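Local coordinates for protein fructose-1,6-bisphosphatase/inositol-1-monophosphatase (Thermotoga maritima, PDB 2P3N) that dephosphorylates inositol monophosphates, fructose 1,6-bisphosphate and several other phosphate esters as a magnesium-dependent homotetrameric phosphatase, at residues M1-F6 with R74-D79; D59-A64 with I68-D73; G109-P114 with S176-A181. All coordinates share one frame; numbering follows the deposited sequence.

All three contacts reach one mixed sheet. Contacts 1 and 2 meet directly, with centres about 12 Å apart: strand 61-64 runs parallel to strand 74-79, and Ile-78 N lies 2.8 Å from Met-63 O, a probable hydrogen bond. Contact 2 is nested inside the loop that contact 1 closes. Contact 3 follows, its centre about 14 Å from that of contact 1 and about 20 Å from that of contact 2. The touching residues of contact 1 lie away from the magnesium site, but Asp-79, at its strand's far end, binds the ion with Glu-65 and Ile-81. The Ala-64 side chain (contact 2) lies about 9 Å from the magnesium ion, as does that of Ala-178 (contact 3).

Contact 1 of 3, residues M1-F6 with R74-D79; sequences MDRLDF and RLWIID. With MG (magnesium ion), chain E.
Arg-3 sets its CG beside its own backbone N (chi1 -70°) and runs extended to NE, which carries its guanidinium out to the indole of Trp-76. Phe-6, one helical turn on, has CG anti to the backbone N (chi1 164°) and reaches the same indole. Arg-3 NH1 approaches the six-membered ring obliquely, 3.0 Å from Trp-76 CZ2. Phe-6 turns an edge to the face of Trp-76 in an offset edge-to-face pair: the ring centroids lie 5.9 Å apart, and Phe-6 CD2 comes within 4.2 Å of Trp-76 CH2. Arg-3 NH2 stands 3.4 Å from Arg-74 NH2, a closeness that Glu-60 probably makes tolerable: its carboxylate forms a salt bridge with Arg-3, accepts a hydrogen bond from Trp-76 NE1 and makes a weak, long ion pair with Arg-74. At the far end of the strand, Asp-79 OD2 binds magnesium at 2.2 Å, while OD1 accepts a hydrogen bond from a water on the ion. The start of helix 2-21 reaches strand 74-79 through its long side chains, the short axes 13.1 Å apart, with Tyr-100 of strand 95-102 meeting both Arg-3 and Trp-76, and Ile-53 of helix 40-56 touching both Phe-6 and Trp-76.

Contact 2 of 3, residues D59-A64 with I68-D73; sequences DENIMA and IFEKGD
Ile-62 N and Glu-70 OE1 make the straightest bond here, 2.7 Å long with an N-H...O angle of 162°. The amide meets the carboxylate on its anti side, 31° out of plane. In return, Glu-70 N donates to Ile-62 O at 3.1 Å, and Ala-64 N donates to Ile-68 O in the carbonyl plane; that last bond is modelled so short that its length is doubtful. Between these two backbone bonds Met-63 and Phe-69 form a single antiparallel bridge, a non-hydrogen-bonded pair with CA atoms 4.4 Å apart. With CG anti to the carbonyl carbon (chi1 -48°), the extended Glu-70 chain returns OE1 to the strand. Asn-61 ND2 adds a weak bond to the same OE1 at 3.3 Å, its amide turned steeply against the carboxylate; ND2 lies closer to Lys-71 O, at 2.8 Å, but at an angle too poor for a hydrogen bond. The CG2 methyls of Ile-62 and Ile-68 touch at 3.7 Å, and Ile-68 CB packs against Ala-64 CB.

Farther out, Val-50 of helix 40-56 touches both isoleucines, and Arg-54 forms a weak, long ion pair with Glu-70 OE2. Bridge and flanking bonds close the turn that starts with Glu-65, a magnesium ligand, with the Ala-64 side chain about 9 Å from the ion. Asn-61 and Met-63 use their backbones to join strand 74-79, so the Ile-62 N-H lies on the sheet's outer edge within this chain. An antiparallel partner continuing from the bridge would offer it the Glu-70 carbonyl; the chain has curved away, and the side-chain carboxylate fills the role. OE1 thus takes both N-H groups, and the distant Arg-54 at OE2 would probably offset some of the charge.

Contact 3 of 3, residues G109-P114 with S176-A181; sequences GVVHAP and SAALNA
Val-111 and Ala-113 pack against Ala-178 and Leu-179 in a small, fully buried apolar contact between strand 105-113 and the first turn of helix 177-185, near the centre of the chain. The helix crosses the strand steeply, their short axes 8.5 Å apart at 110°. The two strand residues alternate with His-112, which turns to the other face of the sheet, where Leu-11 and Arg-12 of helix 2-21 lie against it and its ND1 is hydrogen-bonded to Thr-119 OG1.

Val-111 holds CG1 anti to its backbone N (chi1 180°), and this spreads both methyls over the helix: CG1 and CG2 each lie 4.0 Å from Ala-178 CB, which sits across the fork of the valine. CG1 also touches Leu-179 CD1 at 4.3 Å. Leu-179 swings its branched end along the strand to Ala-113, whose CB meets CD2 at 3.8 Å. The small side chains of Ala-178 and Ala-113 are consistent with the close approach of the backbones, Val-111 CA lying 6.5 Å from Leu-179 CA. With glycine instead of Val-111, the methyl of Ala-178 would probably lose both of its strand partners and a gap would open beside Leu-179.

The same helix start lies by the probable substrate site, the side chain of Ala-178 about 9 Å from the bound magnesium. Ser-176 is the N-cap, and Asp-82, a probable magnesium and substrate ligand, accepts a hydrogen bond from Ala-178 N and a weak one from Ala-177 N; Ala-177 itself probably binds substrate. Asn-180 bonds weakly to Ser-149 of the second sheet. A helix set between two sheets, its N-terminus beside the substrate site, probably on the inositol or sugar side, is characteristic of the layered alpha-beta-alpha-beta-alpha fold of the inositol monophosphatase superfamily.

Contact 1 of 3, residues M1-F6 with R74-D79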
ATOM      1  N   MET A   1     -12.944   0.334 -21.616  1.00 65.89           N
ATOM      2  CA  MET A   1     -13.659  -0.830 -22.224  1.00 64.29           C
ATOM      3  C   MET A   1     -12.925  -2.163 -22.053  1.00 57.64           C
ATOM      4  O   MET A   1     -12.339  -2.441 -21.009  1.00 54.64           O
ATOM      5  CB  MET A   1     -13.897  -0.584 -23.720  1.00 74.34           C
ATOM      6  CG  MET A   1     -15.184   0.162 -24.048  1.00 79.78           C
ATOM      7  SD  MET A   1     -15.885  -0.392 -25.629  1.00114.07           S
ATOM      8  CE  MET A   1     -16.665  -1.956 -25.127  1.00 61.56           C
ATOM      9  N   ASP A   2     -12.992  -2.992 -23.091  1.00 52.63           N
ATOM     10  CA  ASP A   2     -12.323  -4.283 -23.103  1.00 44.67           C
ATOM     11  C   ASP A   2     -10.833  -3.946 -23.101  1.00 41.50           C
ATOM     12  O   ASP A   2     -10.089  -4.388 -22.233  1.00 41.18           O
ATOM     13  CB  ASP A   2     -12.713  -5.045 -24.379  1.00 50.47           C
ATOM     14  CG  ASP A   2     -12.096  -6.431 -24.461  1.00 57.50           C
ATOM     15  OD1 ASP A   2     -12.220  -7.184 -23.472  1.00 74.92           O
ATOM     16  OD2 ASP A   2     -11.506  -6.772 -25.517  1.00 51.54           O
ATOM     17  N   ARG A   3     -10.417  -3.122 -24.058  1.00 35.31           N
ATOM     18  CA  ARG A   3      -9.025  -2.731 -24.184  1.00 33.39           C
ATOM     19  C   ARG A   3      -8.481  -2.023 -22.951  1.00 34.52           C
ATOM     20  O   ARG A   3      -7.412  -2.369 -22.457  1.00 37.27           O
ATOM     21  CB  ARG A   3      -8.844  -1.850 -25.421  1.00 34.37           C
ATOM     22  CG  ARG A   3      -9.005  -2.612 -26.738  1.00 34.06           C
ATOM     23  CD  ARG A   3      -8.982  -1.698 -27.974  1.00 37.31           C
ATOM     24  NE  ARG A   3      -9.121  -2.483 -29.204  1.00 36.59           N
ATOM     25  CZ  ARG A   3      -8.104  -2.924 -29.938  1.00 35.72           C
ATOM     26  NH1 ARG A   3      -6.854  -2.649 -29.590  1.00 32.81           N
ATOM     27  NH2 ARG A   3      -8.339  -3.670 -31.005  1.00 31.36           N
ATOM     28  N   LEU A   4      -9.208  -1.030 -22.452  1.00 35.45           N
ATOM     29  CA  LEU A   4      -8.755  -0.292 -21.274  1.00 33.51           C
ATOM     30  C   LEU A   4      -8.586  -1.208 -20.064  1.00 31.93           C
ATOM     31  O   LEU A   4      -7.542  -1.206 -19.425  1.00 30.56           O
ATOM     32  CB  LEU A   4      -9.743   0.822 -20.927  1.00 34.30           C
ATOM     33  CG  LEU A   4      -9.431   1.618 -19.660  1.00 34.24           C
ATOM     34  CD1 LEU A   4      -8.216   2.522 -19.886  1.00 28.62           C
ATOM     35  CD2 LEU A   4     -10.644   2.448 -19.289  1.00 29.91           C
ATOM     36  N   ASP A   5      -9.618  -1.993 -19.768  1.00 28.04           N
ATOM     37  CA  ASP A   5      -9.618  -2.908 -18.630  1.00 27.10           C
ATOM     38  C   ASP A   5      -8.490  -3.940 -18.727  1.00 28.85           C
ATOM     39  O   ASP A   5      -7.841  -4.286 -17.727  1.00 26.91           O
ATOM     40  CB  ASP A   5     -10.972  -3.621 -18.557  1.00 26.67           C
ATOM     41  CG  ASP A   5     -11.190  -4.332 -17.235  1.00 26.70           C
ATOM     42  OD1 ASP A   5     -11.551  -5.536 -17.239  1.00 24.86           O
ATOM     43  OD2 ASP A   5     -11.008  -3.676 -16.194  1.00 26.07           O
ATOM     44  N   PHE A   6      -8.289  -4.437 -19.944  1.00 28.76           N
ATOM     45  CA  PHE A   6      -7.262  -5.422 -20.268  1.00 27.26           C
ATOM     46  C   PHE A   6      -5.893  -4.834 -19.960  1.00 27.44           C
ATOM     47  O   PHE A   6      -5.032  -5.487 -19.384  1.00 26.81           O
ATOM     48  CB  PHE A   6      -7.358  -5.754 -21.763  1.00 30.07           C
ATOM     49  CG  PHE A   6      -6.150  -6.446 -22.327  1.00 23.99           C
ATOM     50  CD1 PHE A   6      -6.034  -7.830 -22.282  1.00 25.20           C
ATOM     51  CD2 PHE A   6      -5.126  -5.709 -22.919  1.00 24.73           C
ATOM     52  CE1 PHE A   6      -4.908  -8.476 -22.825  1.00 26.57           C
ATOM     53  CE2 PHE A   6      -3.994  -6.338 -23.463  1.00 23.31           C
ATOM     54  CZ  PHE A   6      -3.885  -7.722 -23.416  1.00 25.21           C
ATOM     55  N   ARG A  74      -3.466   0.038 -36.223  1.00 49.09           N
ATOM     56  CA  ARG A  74      -3.875  -0.504 -34.937  1.00 46.27           C
ATOM     57  C   ARG A  74      -2.568  -0.907 -34.279  1.00 42.56           C
ATOM     58  O   ARG A  74      -2.113  -2.046 -34.402  1.00 40.26           O
ATOM     59  CB  ARG A  74      -4.806  -1.705 -35.146  1.00 39.94           C
ATOM     60  CG  ARG A  74      -6.143  -1.264 -35.709  1.00 36.06           C
ATOM     61  CD  ARG A  74      -7.026  -2.395 -36.216  1.00 34.94           C
ATOM     62  NE  ARG A  74      -7.611  -3.199 -35.152  1.00 35.02           N
ATOM     63  CZ  ARG A  74      -8.865  -3.646 -35.153  1.00 31.90           C
ATOM     64  NH1 ARG A  74      -9.685  -3.359 -36.159  1.00 30.66           N
ATOM     65  NH2 ARG A  74      -9.297  -4.405 -34.153  1.00 39.67           N
ATOM     66  N   LEU A  75      -1.960   0.059 -33.595  1.00 40.70           N
ATOM     67  CA  LEU A  75      -0.669  -0.144 -32.952  1.00 40.49           C
ATOM     68  C   LEU A  75      -0.627   0.108 -31.440  1.00 40.91           C
ATOM     69  O   LEU A  75      -1.034   1.171 -30.963  1.00 42.40           O
ATOM     70  CB  LEU A  75       0.371   0.757 -33.628  1.00 37.92           C
ATOM     71  CG  LEU A  75       1.813   0.677 -33.121  1.00 38.16           C
ATOM     72  CD1 LEU A  75       2.552  -0.445 -33.843  1.00 32.94           C
ATOM     73  CD2 LEU A  75       2.513   2.012 -33.346  1.00 30.69           C
ATOM     74  N   TRP A  76      -0.114  -0.868 -30.693  1.00 38.82           N
ATOM     75  CA  TRP A  76       0.026  -0.745 -29.243  1.00 35.36           C
ATOM     76  C   TRP A  76       1.462  -0.305 -28.938  1.00 36.09           C
ATOM     77  O   TRP A  76       2.422  -0.980 -29.315  1.00 34.25           O
ATOM     78  CB  TRP A  76      -0.227  -2.087 -28.551  1.00 34.06           C
ATOM     79  CG  TRP A  76      -1.599  -2.677 -28.735  1.00 36.79           C
ATOM     80  CD1 TRP A  76      -2.086  -3.310 -29.846  1.00 34.14           C
ATOM     81  CD2 TRP A  76      -2.635  -2.762 -27.742  1.00 39.32           C
ATOM     82  NE1 TRP A  76      -3.353  -3.793 -29.604  1.00 32.36           N
ATOM     83  CE2 TRP A  76      -3.714  -3.469 -28.322  1.00 35.21           C
ATOM     84  CE3 TRP A  76      -2.754  -2.308 -26.417  1.00 37.00           C
ATOM     85  CZ2 TRP A  76      -4.900  -3.737 -27.620  1.00 34.89           C
ATOM     86  CZ3 TRP A  76      -3.941  -2.578 -25.720  1.00 33.35           C
ATOM     87  CH2 TRP A  76      -4.993  -3.286 -26.327  1.00 31.19           C
ATOM     88  N   ILE A  77       1.623   0.824 -28.259  1.00 36.49           N
ATOM     89  CA  ILE A  77       2.967   1.279 -27.931  1.00 36.90           C
ATOM     90  C   ILE A  77       3.287   0.940 -26.480  1.00 37.85           C
ATOM     91  O   ILE A  77       2.585   1.341 -25.545  1.00 38.03           O
ATOM     92  CB  ILE A  77       3.129   2.778 -28.193  1.00 32.67           C
ATOM     93  CG1 ILE A  77       2.672   3.091 -29.626  1.00 30.16           C
ATOM     94  CG2 ILE A  77       4.580   3.164 -28.012  1.00 26.56           C
ATOM     95  CD1 ILE A  77       2.900   4.518 -30.054  1.00 33.45           C
ATOM     96  N   ILE A  78       4.375   0.202 -26.308  1.00 37.41           N
ATOM     97  CA  ILE A  78       4.779  -0.295 -25.004  1.00 33.66           C
ATOM     98  C   ILE A  78       6.127   0.151 -24.486  1.00 28.23           C
ATOM     99  O   ILE A  78       7.117   0.141 -25.203  1.00 28.18           O
ATOM    100  CB  ILE A  78       4.804  -1.842 -25.041  1.00 31.58           C
ATOM    101  CG1 ILE A  78       3.425  -2.359 -25.452  1.00 34.28           C
ATOM    102  CG2 ILE A  78       5.283  -2.410 -23.708  1.00 19.38           C
ATOM    103  CD1 ILE A  78       3.457  -3.760 -26.012  1.00 46.26           C
ATOM    104  N   ASP A  79       6.152   0.557 -23.229  1.00 31.85           N
ATOM    105  CA  ASP A  79       7.408   0.886 -22.593  1.00 34.36           C
ATOM    106  C   ASP A  79       7.416  -0.045 -21.383  1.00 36.97           C
ATOM    107  O   ASP A  79       6.736   0.206 -20.384  1.00 37.54           O
ATOM    108  CB  ASP A  79       7.496   2.348 -22.160  1.00 27.05           C
ATOM    109  CG  ASP A  79       8.907   2.726 -21.709  1.00 22.74           C
ATOM    110  OD1 ASP A  79       9.278   3.919 -21.763  1.00 26.12           O
ATOM    111  OD2 ASP A  79       9.651   1.816 -21.297  1.00 24.13           O
TER
HETATM  112 MG    MG E1758      11.737   2.000 -20.720  1.00 32.37          MG
HETATM  113  O   HOH W   1      11.977   4.086 -20.934  1.00 24.47           O
HETATM  114  O   HOH W   2      13.635   2.202 -20.389  1.00 21.70           O
HETATM  115  O   HOH W   3      12.066  -0.239 -20.701  1.00 31.68           O

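Contact 2 of 3, residues D59-A64 with I68-D73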
ATOM      1  N   ASP A  59      -3.941  -9.947 -34.934  1.00 50.55           N
ATOM      2  CA  ASP A  59      -3.367  -9.222 -36.059  1.00 54.50           C
ATOM      3  C   ASP A  59      -3.293  -7.714 -35.880  1.00 53.54           C
ATOM      4  O   ASP A  59      -3.778  -6.948 -36.716  1.00 56.02           O
ATOM      5  CB  ASP A  59      -4.107  -9.581 -37.370  1.00 61.51           C
ATOM      6  CG  ASP A  59      -5.628  -9.441 -37.262  1.00 68.90           C
ATOM      7  OD1 ASP A  59      -6.109  -8.305 -37.044  1.00 69.25           O
ATOM      8  OD2 ASP A  59      -6.340 -10.466 -37.401  1.00 74.84           O
ATOM      9  N   GLU A  60      -2.683  -7.292 -34.782  1.00 45.39           N
ATOM     10  CA  GLU A  60      -2.523  -5.873 -34.509  1.00 41.07           C
ATOM     11  C   GLU A  60      -1.040  -5.647 -34.275  1.00 39.38           C
ATOM     12  O   GLU A  60      -0.329  -6.572 -33.884  1.00 37.09           O
ATOM     13  CB  GLU A  60      -3.386  -5.473 -33.311  1.00 34.18           C
ATOM     14  CG  GLU A  60      -4.867  -5.554 -33.680  1.00 40.01           C
ATOM     15  CD  GLU A  60      -5.817  -5.184 -32.560  1.00 41.09           C
ATOM     16  OE1 GLU A  60      -5.569  -4.165 -31.879  1.00 43.41           O
ATOM     17  OE2 GLU A  60      -6.824  -5.905 -32.381  1.00 38.54           O
ATOM     18  N   ASN A  61      -0.558  -4.438 -34.532  1.00 39.18           N
ATOM     19  CA  ASN A  61       0.867  -4.186 -34.377  1.00 38.31           C
ATOM     20  C   ASN A  61       1.341  -3.720 -33.019  1.00 37.20           C
ATOM     21  O   ASN A  61       0.568  -3.203 -32.218  1.00 39.00           O
ATOM     22  CB  ASN A  61       1.339  -3.220 -35.459  1.00 46.80           C
ATOM     23  CG  ASN A  61       1.306  -3.847 -36.839  1.00 53.51           C
ATOM     24  OD1 ASN A  61       0.246  -3.977 -37.451  1.00 65.88           O
ATOM     25  ND2 ASN A  61       2.471  -4.264 -37.324  1.00 51.61           N
ATOM     26  N   ILE A  62       2.633  -3.920 -32.775  1.00 37.17           N
ATOM     27  CA  ILE A  62       3.257  -3.551 -31.517  1.00 35.82           C
ATOM     28  C   ILE A  62       4.510  -2.740 -31.752  1.00 36.95           C
ATOM     29  O   ILE A  62       5.296  -3.029 -32.647  1.00 39.55           O
ATOM     30  CB  ILE A  62       3.653  -4.803 -30.684  1.00 33.10           C
ATOM     31  CG1 ILE A  62       2.416  -5.422 -30.035  1.00 29.97           C
ATOM     32  CG2 ILE A  62       4.694  -4.428 -29.640  1.00 34.24           C
ATOM     33  CD1 ILE A  62       2.723  -6.500 -29.037  1.00 43.00           C
ATOM     34  N   MET A  63       4.682  -1.702 -30.952  1.00 36.39           N
ATOM     35  CA  MET A  63       5.870  -0.881 -31.035  1.00 36.28           C
ATOM     36  C   MET A  63       6.301  -0.823 -29.582  1.00 35.36           C
ATOM     37  O   MET A  63       5.675  -0.152 -28.765  1.00 33.02           O
ATOM     38  CB  MET A  63       5.555   0.518 -31.556  1.00 34.67           C
ATOM     39  CG  MET A  63       6.797   1.277 -31.977  1.00 38.55           C
ATOM     40  SD  MET A  63       6.835   2.954 -31.348  1.00 47.49           S
ATOM     41  CE  MET A  63       5.533   3.648 -32.327  1.00 54.96           C
ATOM     42  N   ALA A  64       7.353  -1.568 -29.263  1.00 34.11           N
ATOM     43  CA  ALA A  64       7.863  -1.636 -27.905  1.00 36.82           C
ATOM     44  C   ALA A  64       9.304  -1.126 -27.847  1.00 39.46           C
ATOM     45  O   ALA A  64      10.126  -1.435 -28.720  1.00 38.81           O
ATOM     46  CB  ALA A  64       7.765  -3.091 -27.386  1.00 27.45           C
ATOM     47  N   ILE A  68      10.846  -4.302 -30.606  1.00 49.31           N
ATOM     48  CA  ILE A  68       9.716  -4.318 -31.541  1.00 46.79           C
ATOM     49  C   ILE A  68       9.302  -2.935 -32.034  1.00 47.44           C
ATOM     50  O   ILE A  68       8.760  -2.132 -31.275  1.00 46.84           O
ATOM     51  CB  ILE A  68       8.489  -4.992 -30.899  1.00 49.73           C
ATOM     52  CG1 ILE A  68       8.927  -6.245 -30.131  1.00 47.12           C
ATOM     53  CG2 ILE A  68       7.471  -5.355 -31.980  1.00 36.87           C
ATOM     54  CD1 ILE A  68       7.832  -6.860 -29.289  1.00 58.20           C
ATOM     55  N   PHE A  69       9.540  -2.662 -33.317  1.00 49.80           N
ATOM     56  CA  PHE A  69       9.197  -1.354 -33.888  1.00 46.29           C
ATOM     57  C   PHE A  69       8.253  -1.408 -35.090  1.00 43.98           C
ATOM     58  O   PHE A  69       8.506  -0.768 -36.108  1.00 44.63           O
ATOM     59  CB  PHE A  69      10.472  -0.613 -34.302  1.00 48.56           C
ATOM     60  CG  PHE A  69      11.492  -0.482 -33.202  1.00 50.15           C
ATOM     61  CD1 PHE A  69      11.118  -0.076 -31.923  1.00 49.26           C
ATOM     62  CD2 PHE A  69      12.839  -0.737 -33.453  1.00 48.72           C
ATOM     63  CE1 PHE A  69      12.070   0.074 -30.914  1.00 47.07           C
ATOM     64  CE2 PHE A  69      13.792  -0.588 -32.453  1.00 44.84           C
ATOM     65  CZ  PHE A  69      13.407  -0.182 -31.184  1.00 47.49           C
ATOM     66  N   GLU A  70       7.157  -2.150 -34.969  1.00 41.11           N
ATOM     67  CA  GLU A  70       6.210  -2.274 -36.067  1.00 40.83           C
ATOM     68  C   GLU A  70       5.414  -0.998 -36.384  1.00 42.31           C
ATOM     69  O   GLU A  70       5.578   0.047 -35.737  1.00 40.89           O
ATOM     70  CB  GLU A  70       5.242  -3.427 -35.789  1.00 30.75           C
ATOM     71  CG  GLU A  70       5.939  -4.697 -35.342  1.00 31.49           C
ATOM     72  CD  GLU A  70       4.970  -5.800 -34.981  1.00 33.55           C
ATOM     73  OE1 GLU A  70       3.831  -5.481 -34.598  1.00 39.51           O
ATOM     74  OE2 GLU A  70       5.346  -6.988 -35.063  1.00 44.09           O
ATOM     75  N   LYS A  71       4.565  -1.113 -37.407  1.00 43.20           N
ATOM     76  CA  LYS A  71       3.703  -0.038 -37.885  1.00 38.36           C
ATOM     77  C   LYS A  71       2.336  -0.621 -38.204  1.00 41.93           C
ATOM     78  O   LYS A  71       2.221  -1.759 -38.658  1.00 38.86           O
ATOM     79  CB  LYS A  71       4.273   0.582 -39.153  1.00 39.46           C
ATOM     80  CG  LYS A  71       5.633   1.219 -38.976  1.00 48.25           C
ATOM     81  CD  LYS A  71       6.107   1.860 -40.270  1.00 51.49           C
ATOM     82  CE  LYS A  71       7.514   2.428 -40.136  1.00 50.88           C
ATOM     83  NZ  LYS A  71       7.960   3.039 -41.420  1.00 52.89           N
ATOM     84  N   GLY A  72       1.296   0.167 -37.967  1.00 46.78           N
ATOM     85  CA  GLY A  72      -0.052  -0.290 -38.238  1.00 47.88           C
ATOM     86  C   GLY A  72      -1.086   0.764 -37.890  1.00 50.52           C
ATOM     87  O   GLY A  72      -0.787   1.742 -37.196  1.00 51.44           O
ATOM     88  N   ASP A  73      -2.306   0.572 -38.384  1.00 51.52           N
ATOM     89  CA  ASP A  73      -3.392   1.503 -38.110  1.00 54.73           C
ATOM     90  C   ASP A  73      -4.007   1.112 -36.782  1.00 50.96           C
ATOM     91  O   ASP A  73      -4.922   1.756 -36.287  1.00 51.08           O
ATOM     92  CB  ASP A  73      -4.434   1.474 -39.245  1.00 61.96           C
ATOM     93  CG  ASP A  73      -4.746   0.065 -39.733  1.00 66.34           C
ATOM     94  OD1 ASP A  73      -5.433  -0.057 -40.778  1.00 70.88           O
ATOM     95  OD2 ASP A  73      -4.313  -0.915 -39.082  1.00 70.81           O
TER

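Contact 3 of 3, residues G109-P114 with S176-A181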
ATOM      1  N   GLY A 109      -4.762   5.088 -23.060  1.00 43.69           N
ATOM      2  CA  GLY A 109      -3.464   5.205 -22.426  1.00 40.97           C
ATOM      3  C   GLY A 109      -3.516   4.750 -20.979  1.00 38.01           C
ATOM      4  O   GLY A 109      -4.491   4.991 -20.273  1.00 41.64           O
ATOM      5  N   VAL A 110      -2.480   4.064 -20.530  1.00 34.67           N
ATOM      6  CA  VAL A 110      -2.434   3.627 -19.148  1.00 33.90           C
ATOM      7  C   VAL A 110      -0.990   3.633 -18.671  1.00 33.71           C
ATOM      8  O   VAL A 110      -0.087   3.191 -19.386  1.00 34.44           O
ATOM      9  CB  VAL A 110      -3.086   2.229 -18.965  1.00 35.17           C
ATOM     10  CG1 VAL A 110      -2.700   1.325 -20.098  1.00 51.74           C
ATOM     11  CG2 VAL A 110      -2.664   1.626 -17.637  1.00 31.47           C
ATOM     12  N   VAL A 111      -0.775   4.193 -17.483  1.00 31.60           N
ATOM     13  CA  VAL A 111       0.555   4.271 -16.876  1.00 31.42           C
ATOM     14  C   VAL A 111       0.422   3.646 -15.488  1.00 27.24           C
ATOM     15  O   VAL A 111      -0.469   4.008 -14.723  1.00 27.08           O
ATOM     16  CB  VAL A 111       1.048   5.750 -16.727  1.00 31.92           C
ATOM     17  CG1 VAL A 111       2.427   5.792 -16.083  1.00 29.61           C
ATOM     18  CG2 VAL A 111       1.104   6.420 -18.074  1.00 31.06           C
ATOM     19  N   HIS A 112       1.292   2.699 -15.167  1.00 27.04           N
ATOM     20  CA  HIS A 112       1.223   2.048 -13.865  1.00 27.53           C
ATOM     21  C   HIS A 112       2.551   2.048 -13.106  1.00 25.83           C
ATOM     22  O   HIS A 112       3.473   1.315 -13.456  1.00 24.66           O
ATOM     23  CB  HIS A 112       0.706   0.609 -14.014  1.00 22.57           C
ATOM     24  CG  HIS A 112       0.674  -0.153 -12.725  1.00 22.73           C
ATOM     25  ND1 HIS A 112      -0.106   0.228 -11.656  1.00 18.81           N
ATOM     26  CD2 HIS A 112       1.355  -1.252 -12.321  1.00 24.12           C
ATOM     27  CE1 HIS A 112       0.095  -0.604 -10.649  1.00 19.40           C
ATOM     28  NE2 HIS A 112       0.975  -1.512 -11.026  1.00 20.50           N
ATOM     29  N   ALA A 113       2.630   2.887 -12.072  1.00 25.44           N
ATOM     30  CA  ALA A 113       3.818   2.982 -11.235  1.00 27.53           C
ATOM     31  C   ALA A 113       3.603   1.939 -10.155  1.00 27.50           C
ATOM     32  O   ALA A 113       2.844   2.149  -9.209  1.00 27.83           O
ATOM     33  CB  ALA A 113       3.929   4.361 -10.627  1.00 22.21           C
ATOM     34  N   PRO A 114       4.279   0.792 -10.286  1.00 33.30           N
ATOM     35  CA  PRO A 114       4.197  -0.346  -9.358  1.00 29.84           C
ATOM     36  C   PRO A 114       4.506  -0.072  -7.888  1.00 29.10           C
ATOM     37  O   PRO A 114       3.700  -0.379  -7.014  1.00 29.80           O
ATOM     38  CB  PRO A 114       5.171  -1.361  -9.969  1.00 33.02           C
ATOM     39  CG  PRO A 114       5.246  -0.957 -11.441  1.00 30.47           C
ATOM     40  CD  PRO A 114       5.274   0.537 -11.346  1.00 31.47           C
ATOM     41  N   SER A 176      10.472   9.503 -14.290  1.00 46.02           N
ATOM     42  CA  SER A 176       9.607   8.773 -15.206  1.00 44.60           C
ATOM     43  C   SER A 176       8.822   9.692 -16.129  1.00 42.43           C
ATOM     44  O   SER A 176       7.946  10.435 -15.694  1.00 42.84           O
ATOM     45  CB  SER A 176       8.640   7.878 -14.417  1.00 41.37           C
ATOM     46  OG  SER A 176       7.956   6.976 -15.276  1.00 33.96           O
ATOM     47  N   ALA A 177       9.147   9.627 -17.413  1.00 43.72           N
ATOM     48  CA  ALA A 177       8.481  10.434 -18.423  1.00 46.01           C
ATOM     49  C   ALA A 177       6.964  10.215 -18.392  1.00 44.76           C
ATOM     50  O   ALA A 177       6.185  11.143 -18.154  1.00 42.59           O
ATOM     51  CB  ALA A 177       9.027  10.076 -19.797  1.00 47.38           C
ATOM     52  N   ALA A 178       6.556   8.977 -18.643  1.00 42.94           N
ATOM     53  CA  ALA A 178       5.144   8.629 -18.649  1.00 39.80           C
ATOM     54  C   ALA A 178       4.449   9.078 -17.356  1.00 37.76           C
ATOM     55  O   ALA A 178       3.392   9.706 -17.392  1.00 35.51           O
ATOM     56  CB  ALA A 178       4.986   7.121 -18.843  1.00 31.43           C
ATOM     57  N   LEU A 179       5.050   8.762 -16.216  1.00 36.56           N
ATOM     58  CA  LEU A 179       4.472   9.129 -14.933  1.00 37.13           C
ATOM     59  C   LEU A 179       4.419  10.642 -14.717  1.00 40.70           C
ATOM     60  O   LEU A 179       3.510  11.138 -14.058  1.00 42.74           O
ATOM     61  CB  LEU A 179       5.251   8.463 -13.800  1.00 30.00           C
ATOM     62  CG  LEU A 179       4.630   8.527 -12.402  1.00 31.96           C
ATOM     63  CD1 LEU A 179       3.204   7.972 -12.418  1.00 25.70           C
ATOM     64  CD2 LEU A 179       5.503   7.732 -11.447  1.00 28.92           C
ATOM     65  N   ASN A 180       5.378  11.378 -15.271  1.00 40.55           N
ATOM     66  CA  ASN A 180       5.391  12.828 -15.103  1.00 42.61           C
ATOM     67  C   ASN A 180       4.329  13.502 -15.937  1.00 44.81           C
ATOM     68  O   ASN A 180       3.784  14.525 -15.537  1.00 45.88           O
ATOM     69  CB  ASN A 180       6.757  13.412 -15.466  1.00 47.21           C
ATOM     70  CG  ASN A 180       7.785  13.216 -14.368  1.00 52.42           C
ATOM     71  OD1 ASN A 180       8.960  13.553 -14.532  1.00 61.41           O
ATOM     72  ND2 ASN A 180       7.348  12.671 -13.237  1.00 57.24           N
ATOM     73  N   ALA A 181       4.043  12.935 -17.102  1.00 45.70           N
ATOM     74  CA  ALA A 181       3.028  13.500 -17.979  1.00 43.50           C
ATOM     75  C   ALA A 181       1.675  13.272 -17.335  1.00 43.21           C
ATOM     76  O   ALA A 181       0.829  14.162 -17.315  1.00 44.29           O
ATOM     77  CB  ALA A 181       3.074  12.824 -19.333  1.00 49.70           C
TER